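Local coordinates for ABC transporter substrate-binding protein (Staphylococcus aureus subsp. aureus NCTC 8325, PDB 3UN6) that binds zinc and probably serves as the substrate-binding component of an ABC-type import system, although its natural substrate is not established, at residues Gln34-Ile44 with Tyr65-Trp75. Sequence-based numbering, arbitrary orientation.
Sequences QQVIKIGYLPI and YKLELVKFNNW. With PO4 (phosphate ion), chain D.
Tyr-41 lays its ring across the backbone of Leu-69 to Lys-71, with Lys-71 CA over one ring face, a CH-pi contact 4.1 Å from the centroid. Tyr-41 CG sits between its own backbone N and carbonyl carbon (chi1 73°), which folds the ring onto the neighbouring strand. Tyr-41 CE1 meets Leu-69 CB at 3.7 Å, and a water joins Tyr-41 OH to Leu-69 O. Lys-71 CB and CG pass beside the hydroxyl; its amine then leads away to a phosphate ion, probably from the crystallisation liquor and also bound by Lys-266. Farther on, Leu-42 CD2 lies over the Trp-75 indole, 3.9 Å from the five-membered-ring centroid, while Ile-44 CD1 meets the indole edge at CZ2. Seven backbone hydrogen bonds, from Lys-66 N to Gln-35 O (2.8 Å) through Phe-72 N to Tyr-41 O (2.9 Å), join segments 34-44 and 65-75, whose strands 36-41 and 66-71 run parallel. With helix 48-58 between them they form a beta-alpha-beta unit at one edge of a five-stranded sheet in this periplasmic-binding-protein-like fold. Ile-37, Ile-39, Leu-67 and Leu-69 share the Tyr-41 face, against helices 48-58 and 234-250. On the other face Lys-38 and Glu-68 run side by side, NZ to OE2 4.1 Å, too far for a salt bridge. Asn-74, also bonded through ND2 to Asp-77, N-caps helix 75-83, which begins at Trp-75; the Trp-75 indole approaches Cys-221 and a bound zinc, and Ile-44 neighbours the zinc ligand His-46.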
ATOM      1  N   GLN A  34       7.101  14.862 -25.508  1.00 55.62           N
ATOM      2  CA  GLN A  34       6.901  15.354 -24.092  1.00 55.49           C
ATOM      3  C   GLN A  34       7.330  14.328 -23.020  1.00 52.17           C
ATOM      4  O   GLN A  34       7.128  13.121 -23.189  1.00 52.13           O
ATOM      5  CB  GLN A  34       5.447  15.798 -23.873  1.00 56.27           C
ATOM      6  CG  GLN A  34       4.425  14.708 -24.052  1.00 58.38           C
ATOM      7  CD  GLN A  34       3.013  15.233 -24.248  1.00 62.62           C
ATOM      8  OE1 GLN A  34       2.061  14.656 -23.739  1.00 66.70           O
ATOM      9  NE2 GLN A  34       2.873  16.329 -24.992  1.00 62.61           N
ATOM     10  N   GLN A  35       7.910  14.847 -21.931  1.00 48.97           N
ATOM     11  CA  GLN A  35       8.453  14.078 -20.801  1.00 46.71           C
ATOM     12  C   GLN A  35       7.608  12.880 -20.325  1.00 44.26           C
ATOM     13  O   GLN A  35       6.438  13.028 -19.972  1.00 42.98           O
ATOM     14  CB  GLN A  35       8.660  15.038 -19.620  1.00 46.67           C
ATOM     15  CG  GLN A  35       9.317  14.458 -18.386  1.00 46.74           C
ATOM     16  CD  GLN A  35      10.808  14.253 -18.534  1.00 51.62           C
ATOM     17  OE1 GLN A  35      11.380  14.436 -19.609  1.00 54.38           O
ATOM     18  NE2 GLN A  35      11.451  13.875 -17.440  1.00 55.52           N
ATOM     19  N   VAL A  36       8.237  11.708 -20.285  1.00 41.55           N
ATOM     20  CA  VAL A  36       7.591  10.481 -19.851  1.00 39.86           C
ATOM     21  C   VAL A  36       7.938  10.197 -18.393  1.00 36.96           C
ATOM     22  O   VAL A  36       9.108  10.194 -18.026  1.00 36.43           O
ATOM     23  CB  VAL A  36       8.058   9.268 -20.696  1.00 40.43           C
ATOM     24  CG1 VAL A  36       7.379   7.986 -20.214  1.00 39.95           C
ATOM     25  CG2 VAL A  36       7.781   9.506 -22.186  1.00 42.12           C
ATOM     26  N   ILE A  37       6.920  10.006 -17.567  1.00 33.39           N
ATOM     27  CA  ILE A  37       7.116   9.646 -16.173  1.00 32.11           C
ATOM     28  C   ILE A  37       6.679   8.205 -16.066  1.00 29.23           C
ATOM     29  O   ILE A  37       5.544   7.878 -16.413  1.00 27.62           O
ATOM     30  CB  ILE A  37       6.257  10.497 -15.209  1.00 31.46           C
ATOM     31  CG1 ILE A  37       6.514  11.986 -15.439  1.00 36.00           C
ATOM     32  CG2 ILE A  37       6.556  10.131 -13.777  1.00 31.78           C
ATOM     33  CD1 ILE A  37       5.662  12.897 -14.581  1.00 40.06           C
ATOM     34  N   LYS A  38       7.591   7.347 -15.618  1.00 27.63           N
ATOM     35  CA  LYS A  38       7.301   5.918 -15.409  1.00 27.25           C
ATOM     36  C   LYS A  38       7.100   5.658 -13.928  1.00 25.14           C
ATOM     37  O   LYS A  38       8.018   5.888 -13.116  1.00 24.14           O
ATOM     38  CB  LYS A  38       8.466   5.038 -15.856  1.00 27.69           C
ATOM     39  CG  LYS A  38       8.696   4.840 -17.324  1.00 30.14           C
ATOM     40  CD  LYS A  38       9.769   3.708 -17.470  1.00 34.56           C
ATOM     41  CE  LYS A  38       9.944   3.158 -18.875  1.00 42.37           C
ATOM     42  NZ  LYS A  38      10.685   4.046 -19.804  1.00 44.92           N
ATOM     43  N   ILE A  39       5.939   5.134 -13.561  1.00 23.40           N
ATOM     44  CA  ILE A  39       5.638   4.895 -12.164  1.00 22.77           C
ATOM     45  C   ILE A  39       5.274   3.459 -11.958  1.00 23.20           C
ATOM     46  O   ILE A  39       4.410   2.903 -12.673  1.00 25.40           O
ATOM     47  CB  ILE A  39       4.450   5.749 -11.658  1.00 21.65           C
ATOM     48  CG1 ILE A  39       4.680   7.245 -11.881  1.00 23.22           C
ATOM     49  CG2 ILE A  39       4.166   5.451 -10.181  1.00 21.64           C
ATOM     50  CD1 ILE A  39       5.784   7.890 -11.054  1.00 20.27           C
ATOM     51  N   GLY A  40       5.916   2.851 -10.972  1.00 23.27           N
ATOM     52  CA  GLY A  40       5.697   1.446 -10.649  1.00 22.95           C
ATOM     53  C   GLY A  40       4.609   1.156  -9.629  1.00 22.95           C
ATOM     54  O   GLY A  40       4.376   1.945  -8.705  1.00 22.72           O
ATOM     55  N   TYR A  41       3.971  -0.006  -9.770  1.00 21.17           N
ATOM     56  CA  TYR A  41       2.925  -0.403  -8.850  1.00 21.61           C
ATOM     57  C   TYR A  41       2.641  -1.891  -8.851  1.00 22.34           C
ATOM     58  O   TYR A  41       3.011  -2.622  -9.786  1.00 23.54           O
ATOM     59  CB  TYR A  41       1.598   0.278  -9.260  1.00 21.02           C
ATOM     60  CG  TYR A  41       0.980  -0.312 -10.504  1.00 23.74           C
ATOM     61  CD1 TYR A  41       1.458   0.015 -11.771  1.00 23.44           C
ATOM     62  CD2 TYR A  41      -0.072  -1.217 -10.420  1.00 23.46           C
ATOM     63  CE1 TYR A  41       0.909  -0.535 -12.911  1.00 22.34           C
ATOM     64  CE2 TYR A  41      -0.627  -1.784 -11.562  1.00 24.70           C
ATOM     65  CZ  TYR A  41      -0.133  -1.429 -12.805  1.00 26.67           C
ATOM     66  OH  TYR A  41      -0.676  -1.980 -13.931  1.00 29.50           O
ATOM     67  N   LEU A  42       1.959  -2.306  -7.787  1.00 22.64           N
ATOM     68  CA  LEU A  42       1.350  -3.621  -7.668  1.00 22.95           C
ATOM     69  C   LEU A  42      -0.166  -3.412  -7.831  1.00 23.28           C
ATOM     70  O   LEU A  42      -0.685  -2.327  -7.423  1.00 24.37           O
ATOM     71  CB  LEU A  42       1.673  -4.287  -6.331  1.00 22.38           C
ATOM     72  CG  LEU A  42       2.917  -5.183  -6.244  1.00 24.35           C
ATOM     73  CD1 LEU A  42       4.254  -4.382  -6.324  1.00 20.50           C
ATOM     74  CD2 LEU A  42       2.838  -6.005  -4.929  1.00 21.79           C
ATOM     75  N   PRO A  43      -0.893  -4.422  -8.397  1.00 22.71           N
ATOM     76  CA  PRO A  43      -2.350  -4.330  -8.657  1.00 22.22           C
ATOM     77  C   PRO A  43      -3.216  -4.542  -7.395  1.00 23.20           C
ATOM     78  O   PRO A  43      -3.951  -5.504  -7.277  1.00 20.55           O
ATOM     79  CB  PRO A  43      -2.588  -5.438  -9.689  1.00 22.66           C
ATOM     80  CG  PRO A  43      -1.587  -6.502  -9.314  1.00 24.49           C
ATOM     81  CD  PRO A  43      -0.369  -5.759  -8.764  1.00 23.05           C
ATOM     82  N   ILE A  44      -3.107  -3.592  -6.477  1.00 22.57           N
ATOM     83  CA  ILE A  44      -3.820  -3.601  -5.224  1.00 21.94           C
ATOM     84  C   ILE A  44      -4.555  -2.266  -5.149  1.00 21.73           C
ATOM     85  O   ILE A  44      -4.203  -1.331  -5.870  1.00 21.17           O
ATOM     86  CB  ILE A  44      -2.862  -3.714  -4.070  1.00 20.70           C
ATOM     87  CG1 ILE A  44      -1.790  -2.605  -4.162  1.00 18.83           C
ATOM     88  CG2 ILE A  44      -2.213  -5.115  -4.064  1.00 21.11           C
ATOM     89  CD1 ILE A  44      -0.769  -2.612  -3.027  1.00 17.43           C
ATOM     90  N   TYR A  65       2.622  15.887 -19.574  1.00 41.81           N
ATOM     91  CA  TYR A  65       3.603  14.805 -19.471  1.00 39.17           C
ATOM     92  C   TYR A  65       2.902  13.529 -19.941  1.00 39.20           C
ATOM     93  O   TYR A  65       1.694  13.544 -20.222  1.00 39.08           O
ATOM     94  CB  TYR A  65       4.077  14.641 -18.010  1.00 37.93           C
ATOM     95  CG  TYR A  65       2.930  14.370 -17.038  1.00 33.90           C
ATOM     96  CD1 TYR A  65       2.640  13.089 -16.599  1.00 32.89           C
ATOM     97  CD2 TYR A  65       2.101  15.405 -16.612  1.00 36.77           C
ATOM     98  CE1 TYR A  65       1.556  12.852 -15.733  1.00 31.54           C
ATOM     99  CE2 TYR A  65       1.023  15.175 -15.762  1.00 34.39           C
ATOM    100  CZ  TYR A  65       0.756  13.913 -15.330  1.00 30.97           C
ATOM    101  OH  TYR A  65      -0.323  13.719 -14.497  1.00 30.38           O
ATOM    102  N   LYS A  66       3.664  12.451 -20.068  1.00 38.26           N
ATOM    103  CA  LYS A  66       3.119  11.141 -20.392  1.00 38.83           C
ATOM    104  C   LYS A  66       3.346  10.277 -19.156  1.00 36.50           C
ATOM    105  O   LYS A  66       4.413  10.332 -18.524  1.00 36.90           O
ATOM    106  CB  LYS A  66       3.817  10.499 -21.578  1.00 39.92           C
ATOM    107  CG  LYS A  66       3.695  11.255 -22.870  1.00 46.97           C
ATOM    108  CD  LYS A  66       4.377  10.497 -23.998  1.00 52.98           C
ATOM    109  CE  LYS A  66       4.396  11.322 -25.265  1.00 58.45           C
ATOM    110  NZ  LYS A  66       5.117  10.649 -26.377  1.00 63.07           N
ATOM    111  N   LEU A  67       2.342   9.495 -18.801  1.00 35.25           N
ATOM    112  CA  LEU A  67       2.411   8.640 -17.642  1.00 33.40           C
ATOM    113  C   LEU A  67       2.415   7.187 -18.091  1.00 33.81           C
ATOM    114  O   LEU A  67       1.465   6.715 -18.735  1.00 32.43           O
ATOM    115  CB  LEU A  67       1.221   8.926 -16.718  1.00 32.96           C
ATOM    116  CG  LEU A  67       1.096   8.148 -15.403  1.00 31.38           C
ATOM    117  CD1 LEU A  67       2.364   8.262 -14.558  1.00 24.92           C
ATOM    118  CD2 LEU A  67      -0.114   8.646 -14.638  1.00 30.56           C
ATOM    119  N   GLU A  68       3.500   6.487 -17.782  1.00 32.70           N
ATOM    120  CA  GLU A  68       3.603   5.070 -18.090  1.00 34.66           C
ATOM    121  C   GLU A  68       3.551   4.329 -16.769  1.00 32.60           C
ATOM    122  O   GLU A  68       4.379   4.577 -15.879  1.00 32.37           O
ATOM    123  CB  GLU A  68       4.896   4.736 -18.841  1.00 36.07           C
ATOM    124  CG  GLU A  68       5.160   3.227 -18.930  1.00 41.91           C
ATOM    125  CD  GLU A  68       6.293   2.851 -19.877  1.00 51.46           C
ATOM    126  OE1 GLU A  68       6.767   1.689 -19.797  1.00 56.29           O
ATOM    127  OE2 GLU A  68       6.711   3.705 -20.701  1.00 57.02           O
ATOM    128  N   LEU A  69       2.563   3.445 -16.629  1.00 30.72           N
ATOM    129  CA  LEU A  69       2.405   2.663 -15.415  1.00 28.42           C
ATOM    130  C   LEU A  69       3.050   1.282 -15.626  1.00 27.92           C
ATOM    131  O   LEU A  69       2.650   0.520 -16.499  1.00 27.45           O
ATOM    132  CB  LEU A  69       0.927   2.530 -15.069  1.00 28.79           C
ATOM    133  CG  LEU A  69       0.161   3.829 -14.825  1.00 28.46           C
ATOM    134  CD1 LEU A  69      -1.314   3.507 -14.615  1.00 34.56           C
ATOM    135  CD2 LEU A  69       0.718   4.597 -13.633  1.00 26.95           C
ATOM    136  N   VAL A  70       4.025   0.960 -14.788  1.00 26.11           N
ATOM    137  CA  VAL A  70       4.799  -0.279 -14.916  1.00 25.58           C
ATOM    138  C   VAL A  70       4.425  -1.238 -13.765  1.00 24.87           C
ATOM    139  O   VAL A  70       4.663  -0.931 -12.577  1.00 22.80           O
ATOM    140  CB  VAL A  70       6.312   0.060 -14.893  1.00 26.08           C
ATOM    141  CG1 VAL A  70       7.175  -1.187 -15.111  1.00 26.35           C
ATOM    142  CG2 VAL A  70       6.630   1.132 -15.944  1.00 24.91           C
ATOM    143  N   LYS A  71       3.862  -2.397 -14.117  1.00 24.37           N
ATOM    144  CA  LYS A  71       3.371  -3.376 -13.135  1.00 24.58           C
ATOM    145  C   LYS A  71       4.386  -4.400 -12.640  1.00 23.80           C
ATOM    146  O   LYS A  71       5.137  -4.973 -13.426  1.00 25.61           O
ATOM    147  CB  LYS A  71       2.181  -4.149 -13.713  1.00 25.74           C
ATOM    148  CG  LYS A  71       1.520  -5.061 -12.701  1.00 28.21           C
ATOM    149  CD  LYS A  71       0.305  -5.798 -13.254  1.00 34.67           C
ATOM    150  CE  LYS A  71       0.721  -6.927 -14.170  1.00 40.03           C
ATOM    151  NZ  LYS A  71      -0.469  -7.720 -14.560  1.00 44.11           N
ATOM    152  N   PHE A  72       4.335  -4.675 -11.341  1.00 22.31           N
ATOM    153  CA  PHE A  72       5.212  -5.641 -10.675  1.00 21.88           C
ATOM    154  C   PHE A  72       4.335  -6.612  -9.899  1.00 24.07           C
ATOM    155  O   PHE A  72       3.220  -6.273  -9.545  1.00 23.35           O
ATOM    156  CB  PHE A  72       6.176  -4.909  -9.739  1.00 22.33           C
ATOM    157  CG  PHE A  72       7.182  -4.068 -10.467  1.00 22.91           C
ATOM    158  CD1 PHE A  72       6.936  -2.729 -10.725  1.00 17.97           C
ATOM    159  CD2 PHE A  72       8.349  -4.637 -10.941  1.00 25.18           C
ATOM    160  CE1 PHE A  72       7.839  -1.947 -11.425  1.00 24.20           C
ATOM    161  CE2 PHE A  72       9.275  -3.874 -11.649  1.00 27.20           C
ATOM    162  CZ  PHE A  72       9.008  -2.505 -11.897  1.00 26.00           C
ATOM    163  N   ASN A  73       4.827  -7.832  -9.670  1.00 26.13           N
ATOM    164  CA  ASN A  73       4.071  -8.862  -8.935  1.00 28.14           C
ATOM    165  C   ASN A  73       4.512  -8.981  -7.474  1.00 26.39           C
ATOM    166  O   ASN A  73       3.871  -9.658  -6.696  1.00 26.90           O
ATOM    167  CB  ASN A  73       4.274 -10.248  -9.569  1.00 30.62           C
ATOM    168  CG  ASN A  73       3.942 -10.286 -11.049  1.00 37.28           C
ATOM    169  OD1 ASN A  73       4.662 -10.922 -11.842  1.00 43.50           O
ATOM    170  ND2 ASN A  73       2.859  -9.610 -11.437  1.00 40.99           N
ATOM    171  N   ASN A  74       5.630  -8.361  -7.125  1.00 26.17           N
ATOM    172  CA  ASN A  74       6.173  -8.418  -5.764  1.00 25.77           C
ATOM    173  C   ASN A  74       6.944  -7.152  -5.438  1.00 24.03           C
ATOM    174  O   ASN A  74       7.399  -6.441  -6.341  1.00 23.31           O
ATOM    175  CB  ASN A  74       7.108  -9.610  -5.610  1.00 26.38           C
ATOM    176  CG  ASN A  74       8.278  -9.564  -6.587  1.00 28.54           C
ATOM    177  OD1 ASN A  74       9.355  -9.047  -6.275  1.00 29.28           O
ATOM    178  ND2 ASN A  74       8.046 -10.044  -7.792  1.00 28.92           N
ATOM    179  N   TRP A  75       7.116  -6.896  -4.147  1.00 23.28           N
ATOM    180  CA  TRP A  75       7.784  -5.681  -3.686  1.00 23.56           C
ATOM    181  C   TRP A  75       9.287  -5.555  -3.964  1.00 24.19           C
ATOM    182  O   TRP A  75       9.740  -4.480  -4.372  1.00 24.00           O
ATOM    183  CB  TRP A  75       7.479  -5.433  -2.221  1.00 24.01           C
ATOM    184  CG  TRP A  75       6.033  -5.163  -1.989  1.00 24.02           C
ATOM    185  CD1 TRP A  75       5.144  -5.979  -1.373  1.00 25.28           C
ATOM    186  CD2 TRP A  75       5.306  -4.007  -2.395  1.00 20.44           C
ATOM    187  NE1 TRP A  75       3.902  -5.404  -1.350  1.00 19.40           N
ATOM    188  CE2 TRP A  75       3.978  -4.182  -1.969  1.00 21.89           C
ATOM    189  CE3 TRP A  75       5.653  -2.828  -3.061  1.00 22.22           C
ATOM    190  CZ2 TRP A  75       2.996  -3.230  -2.185  1.00 21.04           C
ATOM    191  CZ3 TRP A  75       4.682  -1.889  -3.288  1.00 25.64           C
ATOM    192  CH2 TRP A  75       3.359  -2.089  -2.851  1.00 23.65           C
TER
HETATM  193  P   PO4 D 327      -0.294  -9.793 -17.689  0.50 42.53           P
HETATM  194  O1  PO4 D 327      -1.500 -10.690 -17.523  0.50 38.59           O
HETATM  195  O2  PO4 D 327      -0.755  -8.385 -17.961  0.50 42.52           O
HETATM  196  O3  PO4 D 327       0.523  -9.798 -16.423  0.50 39.38           O
HETATM  197  O4  PO4 D 327       0.515 -10.292 -18.863  0.50 42.28           O
HETATM  198  O   HOH W   1       0.652  -1.336 -16.524  1.00 44.49           O